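Local structure of PA0821 (Pseudomonas aeruginosa, 7DRG) at residues Phe111-Gly116 and Trp125-Tyr130; Trp75-Glu80 and Lys117-Ala122; Tyr275-Gly280 and Ala348-Asp353; Thr229-Thr234 and Ala288-Leu293. The protein probably serves as the immunity protein (antitoxin) that neutralises a putative VRR-NUC domain effector of the bacterium's own type VI secretion system. All coordinates share one frame; numbering follows the deposited sequence.

Contact 1: Phe111-Gly116 and Trp125-Tyr130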
loop_
_atom_site.group_PDB
_atom_site.type_symbol
_atom_site.label_atom_id
_atom_site.label_comp_id
_atom_site.label_asym_id
_atom_site.label_seq_id
_atom_site.Cartn_x
_atom_site.Cartn_y
_atom_site.Cartn_z
ATOM N N PHE B 111 17.485 -9.868 25.461
ATOM C CA PHE B 111 16.501 -10.903 25.760
ATOM C C PHE B 111 15.255 -10.610 24.951
ATOM O O PHE B 111 14.626 -9.564 25.144
ATOM C CB PHE B 111 16.144 -10.942 27.251
ATOM C CG PHE B 111 17.313 -11.197 28.155
ATOM C CD1 PHE B 111 17.747 -12.490 28.398
ATOM C CD2 PHE B 111 17.969 -10.143 28.775
ATOM C CE1 PHE B 111 18.818 -12.728 29.235
ATOM C CE2 PHE B 111 19.051 -10.374 29.610
ATOM C CZ PHE B 111 19.473 -11.669 29.839
ATOM N N CYS B 112 14.882 -11.529 24.070
ATOM C CA CYS B 112 13.681 -11.357 23.258
ATOM C C CYS B 112 12.834 -12.619 23.359
ATOM O O CYS B 112 13.171 -13.645 22.761
ATOM C CB CYS B 112 14.042 -11.053 21.809
ATOM S SG CYS B 112 12.586 -10.743 20.808
ATOM N N TYR B 113 11.742 -12.540 24.120
ATOM C CA TYR B 113 10.789 -13.632 24.245
ATOM C C TYR B 113 9.706 -13.458 23.195
ATOM O O TYR B 113 9.115 -12.375 23.084
ATOM C CB TYR B 113 10.142 -13.648 25.628
ATOM C CG TYR B 113 11.076 -13.950 26.781
ATOM C CD1 TYR B 113 11.777 -12.932 27.419
ATOM C CD2 TYR B 113 11.231 -15.249 27.244
ATOM C CE1 TYR B 113 12.616 -13.208 28.501
ATOM C CE2 TYR B 113 12.065 -15.531 28.329
ATOM C CZ TYR B 113 12.754 -14.509 28.936
ATOM O OH TYR B 113 13.575 -14.789 30.004
ATOM N N THR B 114 9.439 -14.518 22.435
ATOM C CA THR B 114 8.437 -14.462 21.376
ATOM C C THR B 114 7.471 -15.631 21.511
ATOM O O THR B 114 7.690 -16.565 22.283
ATOM C CB THR B 114 9.073 -14.477 19.979
ATOM O OG1 THR B 114 9.662 -15.759 19.728
ATOM C CG2 THR B 114 10.128 -13.389 19.837
ATOM N N SER B 115 6.392 -15.576 20.723
ATOM C CA SER B 115 5.350 -16.595 20.758
ATOM C C SER B 115 5.105 -17.233 19.396
ATOM O O SER B 115 4.101 -17.931 19.226
ATOM C CB SER B 115 4.035 -16.002 21.289
ATOM O OG SER B 115 3.581 -14.961 20.435
ATOM N N GLY B 116 5.993 -17.036 18.427
ATOM C CA GLY B 116 5.811 -17.696 17.146
ATOM C C GLY B 116 5.899 -19.207 17.288
ATOM O O GLY B 116 6.679 -19.729 18.086
ATOM N N TRP B 125 2.767 -12.145 21.094
ATOM C CA TRP B 125 3.278 -11.908 22.437
ATOM C C TRP B 125 4.773 -11.644 22.337
ATOM O O TRP B 125 5.492 -12.403 21.678
ATOM C CB TRP B 125 3.041 -13.111 23.351
ATOM C CG TRP B 125 1.606 -13.459 23.635
ATOM C CD1 TRP B 125 0.823 -14.332 22.946
ATOM C CD2 TRP B 125 0.807 -12.978 24.727
ATOM N NE1 TRP B 125 -0.421 -14.413 23.526
ATOM C CE2 TRP B 125 -0.456 -13.591 24.620
ATOM C CE3 TRP B 125 1.035 -12.082 25.774
ATOM C CZ2 TRP B 125 -1.491 -13.336 25.520
ATOM C CZ3 TRP B 125 0.008 -11.830 26.672
ATOM C CH2 TRP B 125 -1.239 -12.459 26.537
ATOM N N LEU B 126 5.236 -10.579 22.982
ATOM C CA LEU B 126 6.631 -10.166 22.883
ATOM C C LEU B 126 7.072 -9.537 24.194
ATOM O O LEU B 126 6.313 -8.787 24.812
ATOM C CB LEU B 126 6.827 -9.156 21.749
ATOM C CG LEU B 126 8.197 -8.480 21.667
ATOM C CD1 LEU B 126 9.184 -9.425 21.017
ATOM C CD2 LEU B 126 8.117 -7.150 20.920
ATOM N N PHE B 127 8.302 -9.839 24.613
ATOM C CA PHE B 127 8.954 -9.082 25.680
ATOM C C PHE B 127 10.422 -9.002 25.296
ATOM O O PHE B 127 11.106 -10.024 25.279
ATOM C CB PHE B 127 8.764 -9.752 27.043
ATOM C CG PHE B 127 9.199 -8.909 28.213
ATOM C CD1 PHE B 127 10.509 -8.959 28.678
ATOM C CD2 PHE B 127 8.292 -8.089 28.875
ATOM C CE1 PHE B 127 10.910 -8.205 29.773
ATOM C CE2 PHE B 127 8.698 -7.336 29.987
ATOM C CZ PHE B 127 9.994 -7.384 30.419
ATOM N N ASP B 128 10.897 -7.800 24.977
ATOM C CA ASP B 128 12.201 -7.619 24.346
ATOM C C ASP B 128 12.984 -6.560 25.112
ATOM O O ASP B 128 12.579 -5.395 25.137
ATOM C CB ASP B 128 12.006 -7.204 22.882
ATOM C CG ASP B 128 13.299 -7.127 22.092
ATOM O OD1 ASP B 128 14.401 -7.194 22.668
ATOM O OD2 ASP B 128 13.198 -6.996 20.856
ATOM N N ILE B 129 14.113 -6.954 25.707
ATOM C CA ILE B 129 15.006 -6.035 26.405
ATOM C C ILE B 129 16.254 -5.833 25.568
ATOM O O ILE B 129 16.892 -6.808 25.154
ATOM C CB ILE B 129 15.401 -6.553 27.796
ATOM C CG1 ILE B 129 14.174 -6.703 28.690
ATOM C CG2 ILE B 129 16.424 -5.610 28.437
ATOM C CD1 ILE B 129 14.474 -7.534 29.933
ATOM N N TYR B 130 16.615 -4.575 25.340
ATOM C CA TYR B 130 17.864 -4.219 24.669
ATOM C C TYR B 130 18.569 -3.209 25.569
ATOM O O TYR B 130 18.164 -2.046 25.637
ATOM C CB TYR B 130 17.585 -3.671 23.274
ATOM C CG TYR B 130 18.802 -3.202 22.513
ATOM C CD1 TYR B 130 19.539 -4.083 21.748
ATOM C CD2 TYR B 130 19.180 -1.868 22.534
ATOM C CE1 TYR B 130 20.642 -3.657 21.039
ATOM C CE2 TYR B 130 20.277 -1.431 21.830
ATOM C CZ TYR B 130 21.005 -2.333 21.089
ATOM O OH TYR B 130 22.107 -1.913 20.378
HETATM O O HOH W 1 6.407 -12.786 19.401
#

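Contact 2: Trp75-Glu80 and Lys117-Ala122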
loop_
_atom_site.group_PDB
_atom_site.type_symbol
_atom_site.label_atom_id
_atom_site.label_comp_id
_atom_site.label_asym_id
_atom_site.label_seq_id
_atom_site.Cartn_x
_atom_site.Cartn_y
_atom_site.Cartn_z
ATOM N N TRP B 75 9.847 -19.006 22.458
ATOM C CA TRP B 75 11.265 -18.874 22.147
ATOM C C TRP B 75 11.891 -17.710 22.902
ATOM O O TRP B 75 11.248 -16.683 23.139
ATOM C CB TRP B 75 11.495 -18.661 20.642
ATOM C CG TRP B 75 10.871 -19.709 19.807
ATOM C CD1 TRP B 75 9.721 -19.603 19.078
ATOM C CD2 TRP B 75 11.347 -21.046 19.614
ATOM N NE1 TRP B 75 9.450 -20.790 18.452
ATOM C CE2 TRP B 75 10.435 -21.692 18.754
ATOM C CE3 TRP B 75 12.449 -21.761 20.091
ATOM C CZ2 TRP B 75 10.592 -23.016 18.358
ATOM C CZ3 TRP B 75 12.606 -23.076 19.692
ATOM C CH2 TRP B 75 11.681 -23.689 18.831
ATOM N N LEU B 76 13.167 -17.875 23.254
ATOM C CA LEU B 76 13.990 -16.793 23.777
ATOM C C LEU B 76 15.182 -16.588 22.851
ATOM O O LEU B 76 16.000 -17.505 22.671
ATOM C CB LEU B 76 14.468 -17.098 25.200
ATOM C CG LEU B 76 15.505 -16.101 25.713
ATOM C CD1 LEU B 76 14.906 -14.708 25.818
ATOM C CD2 LEU B 76 16.037 -16.570 27.062
ATOM N N TRP B 77 15.286 -15.390 22.280
ATOM C CA TRP B 77 16.414 -14.995 21.440
ATOM C C TRP B 77 17.362 -14.108 22.243
ATOM O O TRP B 77 16.920 -13.189 22.944
ATOM C CB TRP B 77 15.935 -14.247 20.184
ATOM C CG TRP B 77 15.319 -15.115 19.108
ATOM C CD1 TRP B 77 13.981 -15.297 18.848
ATOM C CD2 TRP B 77 16.025 -15.904 18.138
ATOM N NE1 TRP B 77 13.824 -16.157 17.783
ATOM C CE2 TRP B 77 15.059 -16.540 17.329
ATOM C CE3 TRP B 77 17.378 -16.135 17.878
ATOM C CZ2 TRP B 77 15.406 -17.390 16.281
ATOM C CZ3 TRP B 77 17.721 -16.983 16.840
ATOM C CH2 TRP B 77 16.739 -17.603 16.059
ATOM N N ARG B 78 18.661 -14.387 22.148
ATOM C CA ARG B 78 19.687 -13.588 22.801
ATOM C C ARG B 78 20.823 -13.348 21.819
ATOM O O ARG B 78 21.244 -14.271 21.117
ATOM C CB ARG B 78 20.227 -14.275 24.067
ATOM C CG ARG B 78 19.210 -14.422 25.207
ATOM C CD ARG B 78 19.831 -15.160 26.386
ATOM N NE ARG B 78 20.346 -16.446 25.946
ATOM C CZ ARG B 78 21.306 -17.115 26.565
ATOM N NH1 ARG B 78 21.854 -16.624 27.672
ATOM N NH2 ARG B 78 21.714 -18.279 26.074
ATOM N N GLU B 79 21.321 -12.115 21.767
ATOM C CA GLU B 79 22.400 -11.791 20.839
ATOM C C GLU B 79 23.744 -12.142 21.464
ATOM O O GLU B 79 24.110 -11.590 22.508
ATOM C CB GLU B 79 22.366 -10.318 20.439
ATOM C CG GLU B 79 23.510 -9.932 19.511
ATOM C CD GLU B 79 23.319 -8.578 18.856
ATOM O OE1 GLU B 79 24.083 -8.266 17.916
ATOM O OE2 GLU B 79 22.408 -7.831 19.274
ATOM N N GLU B 80 24.469 -13.060 20.815
ATOM C CA GLU B 80 25.792 -13.553 21.192
ATOM C C GLU B 80 25.944 -13.695 22.705
ATOM O O GLU B 80 26.743 -12.982 23.324
ATOM C CB GLU B 80 26.879 -12.643 20.620
ATOM C CG GLU B 80 26.754 -12.458 19.112
ATOM C CD GLU B 80 28.060 -12.085 18.443
ATOM O OE1 GLU B 80 28.194 -12.340 17.226
ATOM O OE2 GLU B 80 28.951 -11.544 19.128
ATOM N N LYS B 117 5.096 -19.924 16.498
ATOM C CA LYS B 117 5.175 -21.383 16.524
ATOM C C LYS B 117 6.563 -21.862 16.111
ATOM O O LYS B 117 7.206 -22.643 16.824
ATOM C CB LYS B 117 4.106 -21.998 15.618
ATOM C CG LYS B 117 4.125 -23.520 15.635
ATOM C CD LYS B 117 3.040 -24.125 14.761
ATOM C CE LYS B 117 3.243 -25.630 14.618
ATOM N NZ LYS B 117 3.335 -26.323 15.937
ATOM N N LYS B 118 7.035 -21.415 14.955
ATOM C CA LYS B 118 8.422 -21.605 14.564
ATOM C C LYS B 118 9.251 -20.433 15.073
ATOM O O LYS B 118 8.739 -19.327 15.244
ATOM C CB LYS B 118 8.530 -21.729 13.045
ATOM C CG LYS B 118 7.629 -22.818 12.474
ATOM C CD LYS B 118 8.039 -23.242 11.072
ATOM C CE LYS B 118 7.275 -22.479 10.008
ATOM N NZ LYS B 118 7.656 -21.047 9.965
ATOM N N SER B 119 10.534 -20.687 15.349
ATOM C CA SER B 119 11.386 -19.611 15.849
ATOM C C SER B 119 11.480 -18.458 14.854
ATOM O O SER B 119 11.731 -17.317 15.260
ATOM C CB SER B 119 12.784 -20.151 16.187
ATOM O OG SER B 119 13.429 -20.655 15.024
ATOM N N ARG B 120 11.258 -18.736 13.566
ATOM C CA ARG B 120 11.278 -17.740 12.509
ATOM C C ARG B 120 9.987 -16.930 12.441
ATOM O O ARG B 120 9.973 -15.858 11.827
ATOM C CB ARG B 120 11.526 -18.452 11.174
ATOM C CG ARG B 120 11.876 -17.568 9.998
ATOM C CD ARG B 120 12.028 -18.430 8.765
ATOM N NE ARG B 120 12.473 -17.670 7.604
ATOM C CZ ARG B 120 12.534 -18.173 6.379
ATOM N NH1 ARG B 120 12.170 -19.431 6.168
ATOM N NH2 ARG B 120 12.948 -17.421 5.369
ATOM N N ASP B 121 8.909 -17.418 13.050
ATOM C CA ASP B 121 7.613 -16.758 12.956
ATOM C C ASP B 121 7.551 -15.516 13.836
ATOM O O ASP B 121 7.958 -15.540 15.002
ATOM C CB ASP B 121 6.486 -17.694 13.388
ATOM C CG ASP B 121 6.200 -18.796 12.393
ATOM O OD1 ASP B 121 6.555 -18.647 11.203
ATOM O OD2 ASP B 121 5.592 -19.808 12.812
ATOM N N ALA B 122 6.990 -14.443 13.284
ATOM C CA ALA B 122 6.499 -13.354 14.119
ATOM C C ALA B 122 5.403 -13.869 15.039
ATOM O O ALA B 122 4.612 -14.737 14.663
ATOM C CB ALA B 122 5.962 -12.213 13.254
#

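Contact 3: Tyr275-Gly280 and Ala348-Asp353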
loop_
_atom_site.group_PDB
_atom_site.type_symbol
_atom_site.label_atom_id
_atom_site.label_comp_id
_atom_site.label_asym_id
_atom_site.label_seq_id
_atom_site.Cartn_x
_atom_site.Cartn_y
_atom_site.Cartn_z
ATOM N N TYR B 275 -9.707 3.134 22.950
ATOM C CA TYR B 275 -8.979 1.951 22.517
ATOM C C TYR B 275 -7.960 2.392 21.480
ATOM O O TYR B 275 -8.058 3.504 20.951
ATOM C CB TYR B 275 -9.929 0.891 21.928
ATOM C CG TYR B 275 -11.043 1.441 21.063
ATOM C CD1 TYR B 275 -10.780 2.026 19.831
ATOM C CD2 TYR B 275 -12.364 1.352 21.477
ATOM C CE1 TYR B 275 -11.806 2.525 19.040
ATOM C CE2 TYR B 275 -13.390 1.840 20.700
ATOM C CZ TYR B 275 -13.108 2.425 19.485
ATOM O OH TYR B 275 -14.144 2.909 18.721
ATOM N N PRO B 276 -6.962 1.562 21.176
ATOM C CA PRO B 276 -6.021 1.938 20.115
ATOM C C PRO B 276 -6.704 1.979 18.756
ATOM O O PRO B 276 -7.635 1.218 18.482
ATOM C CB PRO B 276 -4.949 0.842 20.176
ATOM C CG PRO B 276 -5.619 -0.325 20.826
ATOM C CD PRO B 276 -6.580 0.295 21.824
ATOM N N TYR B 277 -6.218 2.883 17.899
ATOM C CA TYR B 277 -6.811 3.151 16.590
ATOM C C TYR B 277 -5.843 2.773 15.479
ATOM O O TYR B 277 -4.700 3.246 15.461
ATOM C CB TYR B 277 -7.177 4.631 16.429
ATOM C CG TYR B 277 -8.437 5.073 17.136
ATOM C CD1 TYR B 277 -8.454 5.274 18.509
ATOM C CD2 TYR B 277 -9.603 5.332 16.421
ATOM C CE1 TYR B 277 -9.608 5.691 19.155
ATOM C CE2 TYR B 277 -10.756 5.753 17.057
ATOM C CZ TYR B 277 -10.753 5.927 18.428
ATOM O OH TYR B 277 -11.898 6.347 19.079
ATOM N N ILE B 278 -6.316 1.937 14.551
ATOM C CA ILE B 278 -5.571 1.626 13.334
ATOM C C ILE B 278 -5.647 2.784 12.349
ATOM O O ILE B 278 -4.639 3.198 11.762
ATOM C CB ILE B 278 -6.115 0.331 12.700
ATOM C CG1 ILE B 278 -5.789 -0.885 13.564
ATOM C CG2 ILE B 278 -5.580 0.155 11.285
ATOM C CD1 ILE B 278 -6.511 -2.150 13.127
ATOM N N ALA B 279 -6.846 3.322 12.156
ATOM C CA ALA B 279 -7.096 4.360 11.164
ATOM C C ALA B 279 -8.340 5.130 11.596
ATOM O O ALA B 279 -8.820 4.982 12.725
ATOM C CB ALA B 279 -7.246 3.757 9.761
ATOM N N GLY B 280 -8.864 5.952 10.690
ATOM C CA GLY B 280 -9.995 6.802 10.998
ATOM C C GLY B 280 -11.322 6.309 10.454
ATOM O O GLY B 280 -11.848 5.291 10.912
ATOM N N ALA B 348 -18.388 10.932 17.013
ATOM C CA ALA B 348 -18.167 9.622 16.421
ATOM C C ALA B 348 -17.353 8.678 17.290
ATOM O O ALA B 348 -17.338 7.474 17.011
ATOM C CB ALA B 348 -17.468 9.768 15.061
ATOM N N GLU B 349 -16.683 9.178 18.329
ATOM C CA GLU B 349 -15.765 8.297 19.031
ATOM C C GLU B 349 -16.257 7.976 20.434
ATOM O O GLU B 349 -16.778 8.858 21.128
ATOM C CB GLU B 349 -14.365 8.918 19.115
ATOM C CG GLU B 349 -13.767 9.264 17.756
ATOM C CD GLU B 349 -13.792 8.094 16.778
ATOM O OE1 GLU B 349 -13.666 6.930 17.219
ATOM O OE2 GLU B 349 -13.954 8.340 15.564
ATOM N N PRO B 350 -16.095 6.728 20.876
ATOM C CA PRO B 350 -16.554 6.352 22.218
ATOM C C PRO B 350 -15.798 7.105 23.303
ATOM O O PRO B 350 -14.609 7.403 23.172
ATOM C CB PRO B 350 -16.269 4.846 22.282
ATOM C CG PRO B 350 -16.203 4.407 20.848
ATOM C CD PRO B 350 -15.628 5.569 20.097
ATOM N N TYR B 351 -16.509 7.402 24.389
ATOM C CA TYR B 351 -15.960 8.132 25.521
ATOM C C TYR B 351 -15.198 7.203 26.465
ATOM O O TYR B 351 -15.451 5.998 26.538
ATOM C CB TYR B 351 -17.075 8.815 26.318
ATOM C CG TYR B 351 -17.630 10.097 25.728
ATOM C CD1 TYR B 351 -18.047 10.165 24.408
ATOM C CD2 TYR B 351 -17.765 11.233 26.517
ATOM C CE1 TYR B 351 -18.567 11.343 23.882
ATOM C CE2 TYR B 351 -18.282 12.407 26.005
ATOM C CZ TYR B 351 -18.674 12.457 24.689
ATOM O OH TYR B 351 -19.186 13.630 24.186
ATOM N N LEU B 352 -14.279 7.794 27.222
ATOM C CA LEU B 352 -13.602 7.059 28.284
ATOM C C LEU B 352 -14.564 6.755 29.424
ATOM O O LEU B 352 -15.415 7.579 29.778
ATOM C CB LEU B 352 -12.420 7.862 28.820
ATOM C CG LEU B 352 -11.347 8.262 27.821
ATOM C CD1 LEU B 352 -10.272 9.053 28.540
ATOM C CD2 LEU B 352 -10.772 7.026 27.139
ATOM N N ASP B 353 -14.422 5.571 30.012
ATOM C CA ASP B 353 -15.214 5.211 31.182
ATOM C C ASP B 353 -14.419 4.214 32.021
ATOM O O ASP B 353 -13.238 3.957 31.766
ATOM C CB ASP B 353 -16.598 4.684 30.764
ATOM C CG ASP B 353 -16.534 3.447 29.881
ATOM O OD1 ASP B 353 -15.572 2.660 29.977
ATOM O OD2 ASP B 353 -17.470 3.257 29.074
HETATM O O HOH W 2 -14.021 4.256 16.458
HETATM O O HOH W 3 -12.264 7.057 21.785
HETATM O O HOH W 4 -12.082 6.422 13.887
#

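Contact 4: Thr229-Thr234 and Ala288-Leu293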
loop_
_atom_site.group_PDB
_atom_site.type_symbol
_atom_site.label_atom_id
_atom_site.label_comp_id
_atom_site.label_asym_id
_atom_site.label_seq_id
_atom_site.Cartn_x
_atom_site.Cartn_y
_atom_site.Cartn_z
ATOM N N THR B 229 6.766 9.780 17.997
ATOM C CA THR B 229 5.382 9.685 17.563
ATOM C C THR B 229 4.472 9.658 18.777
ATOM O O THR B 229 4.883 9.299 19.885
ATOM C CB THR B 229 5.143 8.427 16.716
ATOM O OG1 THR B 229 3.798 8.430 16.222
ATOM C CG2 THR B 229 5.348 7.170 17.562
ATOM N N VAL B 230 3.228 10.049 18.543
ATOM C CA VAL B 230 2.145 9.748 19.465
ATOM C C VAL B 230 1.480 8.454 19.008
ATOM O O VAL B 230 1.612 8.031 17.856
ATOM C CB VAL B 230 1.129 10.908 19.546
ATOM C CG1 VAL B 230 1.849 12.236 19.733
ATOM C CG2 VAL B 230 0.254 10.945 18.289
ATOM N N SER B 231 0.773 7.804 19.922
ATOM C CA SER B 231 -0.066 6.667 19.563
ATOM C C SER B 231 -1.174 6.587 20.601
ATOM O O SER B 231 -1.505 7.592 21.236
ATOM C CB SER B 231 0.761 5.374 19.458
ATOM O OG SER B 231 0.007 4.380 18.775
ATOM N N TRP B 232 -1.762 5.399 20.769
ATOM C CA TRP B 232 -2.818 5.244 21.770
ATOM C C TRP B 232 -2.324 5.659 23.150
ATOM O O TRP B 232 -3.011 6.383 23.881
ATOM C CB TRP B 232 -3.325 3.799 21.790
ATOM C CG TRP B 232 -4.444 3.591 22.772
ATOM C CD1 TRP B 232 -5.569 4.362 22.911
ATOM C CD2 TRP B 232 -4.552 2.549 23.752
ATOM N NE1 TRP B 232 -6.361 3.865 23.918
ATOM C CE2 TRP B 232 -5.765 2.752 24.450
ATOM C CE3 TRP B 232 -3.748 1.461 24.099
ATOM C CZ2 TRP B 232 -6.191 1.902 25.471
ATOM C CZ3 TRP B 232 -4.167 0.622 25.120
ATOM C CH2 TRP B 232 -5.368 0.846 25.798
ATOM N N LEU B 233 -1.128 5.211 23.523
ATOM C CA LEU B 233 -0.466 5.687 24.725
ATOM C C LEU B 233 0.791 6.432 24.302
ATOM O O LEU B 233 1.497 5.996 23.387
ATOM C CB LEU B 233 -0.116 4.534 25.664
ATOM C CG LEU B 233 -1.228 3.525 25.958
ATOM C CD1 LEU B 233 -0.756 2.492 26.974
ATOM C CD2 LEU B 233 -2.487 4.235 26.467
ATOM N N THR B 234 1.042 7.570 24.938
ATOM C CA THR B 234 2.220 8.384 24.676
ATOM C C THR B 234 2.860 8.735 26.006
ATOM O O THR B 234 2.178 9.241 26.896
ATOM C CB THR B 234 1.846 9.654 23.910
ATOM O OG1 THR B 234 1.091 9.288 22.746
ATOM C CG2 THR B 234 3.104 10.392 23.460
ATOM N N ALA B 288 -9.009 10.442 14.866
ATOM C CA ALA B 288 -9.240 11.744 15.488
ATOM C C ALA B 288 -8.500 11.935 16.810
ATOM O O ALA B 288 -7.915 13.018 17.004
ATOM C CB ALA B 288 -10.748 11.979 15.677
ATOM N N PRO B 289 -8.476 10.981 17.749
ATOM C CA PRO B 289 -7.739 11.254 18.993
ATOM C C PRO B 289 -6.247 11.433 18.753
ATOM O O PRO B 289 -5.613 12.269 19.408
ATOM C CB PRO B 289 -8.054 10.032 19.874
ATOM C CG PRO B 289 -9.285 9.426 19.275
ATOM C CD PRO B 289 -9.172 9.681 17.804
ATOM N N TYR B 290 -5.668 10.695 17.804
ATOM C CA TYR B 290 -4.241 10.850 17.536
ATOM C C TYR B 290 -3.949 12.180 16.855
ATOM O O TYR B 290 -2.902 12.787 17.096
ATOM C CB TYR B 290 -3.717 9.713 16.662
ATOM C CG TYR B 290 -3.771 8.298 17.219
ATOM C CD1 TYR B 290 -4.552 7.959 18.321
ATOM C CD2 TYR B 290 -3.018 7.286 16.615
ATOM C CE1 TYR B 290 -4.595 6.650 18.798
ATOM C CE2 TYR B 290 -3.052 5.990 17.082
ATOM C CZ TYR B 290 -3.838 5.674 18.172
ATOM O OH TYR B 290 -3.859 4.372 18.634
ATOM N N VAL B 291 -4.845 12.631 15.966
ATOM C CA VAL B 291 -4.650 13.922 15.306
ATOM C C VAL B 291 -4.577 15.039 16.339
ATOM O O VAL B 291 -3.718 15.928 16.271
ATOM C CB VAL B 291 -5.776 14.177 14.289
ATOM C CG1 VAL B 291 -5.817 15.658 13.877
ATOM C CG2 VAL B 291 -5.613 13.281 13.090
ATOM N N LEU B 292 -5.486 15.011 17.314
ATOM C CA LEU B 292 -5.509 16.067 18.316
ATOM C C LEU B 292 -4.273 16.017 19.210
ATOM O O LEU B 292 -3.685 17.059 19.527
ATOM C CB LEU B 292 -6.792 15.970 19.140
ATOM C CG LEU B 292 -8.078 16.289 18.372
ATOM C CD1 LEU B 292 -9.286 15.985 19.238
ATOM C CD2 LEU B 292 -8.095 17.745 17.901
ATOM N N LEU B 293 -3.843 14.818 19.612
ATOM C CA LEU B 293 -2.651 14.736 20.446
ATOM C C LEU B 293 -1.398 15.099 19.661
ATOM O O LEU B 293 -0.515 15.791 20.180
ATOM C CB LEU B 293 -2.523 13.339 21.045
ATOM C CG LEU B 293 -1.317 13.177 21.972
ATOM C CD1 LEU B 293 -1.388 14.137 23.157
ATOM C CD2 LEU B 293 -1.241 11.760 22.461
#

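Contact 1: Phe111-Gly116 and Trp125-Tyr130
Phe-111 and Ile-129 exchange a pair of backbone hydrogen bonds, as do Tyr-113 and Phe-127; the shorter of each pair are Ile-129 N to Phe-111 O (2.7 Å) and Tyr-113 N to Phe-127 O (2.8 Å). Strand segments 111-114 and 126-130 run at 172° to each other, an antiparallel beta hairpin. Cys-112 and Asp-128 form the non-hydrogen-bonded pair between these rungs, CA atoms 4.2 Å apart. Beyond the ladder Ser-115 OG accepts the Trp-125 N-H at 3.0 Å, and a water joins Ser-115 N to Trp-125 O.

Apolar contacts divide by face. With its SG anti to the backbone N (chi1 -177°), Cys-112 meets Leu-126 CD1 at 3.7 Å. On the other face Tyr-113 CD1 lies 4.4 Å from Phe-127 CD1, beside Phe-111 and Ile-129. Phe-62, Cys-61 and Phe-65 of helix 52-69 and Leu-96 and Met-99 of helix 96-101 pack on this aromatic face, while strand 75-77 flanks 109-114 and strand 144-151 flanks 126-131.

Contact 2: Trp75-Glu80 and Lys117-Ala122
Ser-119 sits on the flat face of the Trp-75 indole. Its CB is 3.7 Å above the ring plane, over the centre, and its CA makes a CH-pi contact with the five-membered ring, 3.6 Å from the centroid and 16° off the normal. The same Ser-119 CB also touches Trp-77 CZ2 at 3.8 Å, so both indoles share one methylene. Trp-77 turns its edge to the backbone: Ser-119 O lies near the ring plane and accepts a weak hydrogen bond from Trp-77 NE1 (3.5 Å). Trp-75 NE1 points from the ring edge to Lys-117 O in a weak bond of 3.3 Å, with Gly-116 O as a second weak acceptor.

Ser-119 belongs to a type I beta turn from Lys-118 to Asp-121, which Lys-117 precedes, in the loop that joins hairpin strands 109-114 and 126-131. Asp-121 OD2 takes the N-H of Lys-118 at 3.0 Å, from 52° out of the carboxylate plane, and Asp-121 OD1 forms a salt bridge with Lys-118 NZ at 2.9 Å, 37° out of it. Asp-121 OD1 also meets Ile-34 N, and Lys-118 NZ the carbonyl of Asp-32. Leu-87 of strand 87-89 touches Trp-75, Trp-77 and Ser-119.

Contact 3: Tyr275-Gly280 and Ala348-Asp353
Tyr-277 carries CG anti to its carbonyl carbon (chi1 -77°), and Glu-349 bends at chi2, which places CD. Tyr-277 OH donates to Glu-349 OE1 at 2.6 Å, reaching it on the anti side and 35° out of the carboxylate plane; ring and carboxylate planes stand 69° apart. Glu-349 OE1 also accepts from a water at 2.8 Å that bonds to Tyr-275 OH. A second water donates both to Tyr-277 OH (2.8 Å) and to Pro-350 O (2.7 Å), so the phenol both gives and receives. Tyr-275 crosses Pro-350 at about a right angle, its OH 3.3 Å from Pro-350 CG, and places CE1 over one face of the Tyr-277 ring, offset toward its rim, 3.6 Å above the plane.

Tyr-277 packs on Pro-287 and Pro-289, and Glu-349 O bonds to His-258. The arrangement is a loop-to-loop junction: a tyrosine-carboxylate bond with bridging waters joins the chain leaving helix 338-348 to the loop between strand 267-272 and helix 288-297.

Contact 4: Thr229-Thr234 and Ala288-Leu293
Tyr-290 lays one ring face against the backbone of Ser-231, whose C atom is 3.7 Å above the ring plane, toward the rim. Tyr-290 OH touches Trp-232 CB at 3.3 Å; Trp-232 N is also near, but at too poor an angle for a hydrogen bond. One turn on, Leu-293 extends with CG anti to the backbone N (chi1 -178°) and slides past Val-230 and Thr-234 in the opposite direction. Its CD2 meets Val-230 CB at 3.9 Å and Thr-234 OG1 at 3.4 Å.

In the next shell, Thr-234 OG1 accepts Ser-231 N-H at 3.2 Å, almost straight at 164°, linking residues on which the leucine and the tyrosine pack. Trp-232 and Leu-233 form a classic beta bulge opposite Ala-180. Tyr-290 OH accepts from Tyr-277 N and Trp-232 NE1 donates to Gly-273 O, both outside the contact. No hydrogen bond crosses the interface: the helix meets the chain leading into strand 233-237 by van der Waals contact, apolar between Val-230 and Leu-293, mixed at the tyrosine and threonine oxygens.

Contacts 1 and 4 are buried, contact 2 lies at the surface and contact 3 is partly buried. Contacts 1 and 2 adjoin, their centres 8 Å apart: strand 109-114 pairs with 126-131 in contact 1 and with 75-77, which carries the tryptophans of contact 2. Contacts 3 and 4, on the opposite side of the chain's centre, are 11 Å apart between centres and meet through the Tyr-277 and Tyr-290 pair and where Pro-276 packs on Trp-232. The chemistry differs with place: a backbone ladder in contact 1, weak indole bonds and CH-pi in contact 2, a water-lined carboxylate in contact 3, and largely apolar packing of a helix on the loop leading into strand 233-237 in contact 4.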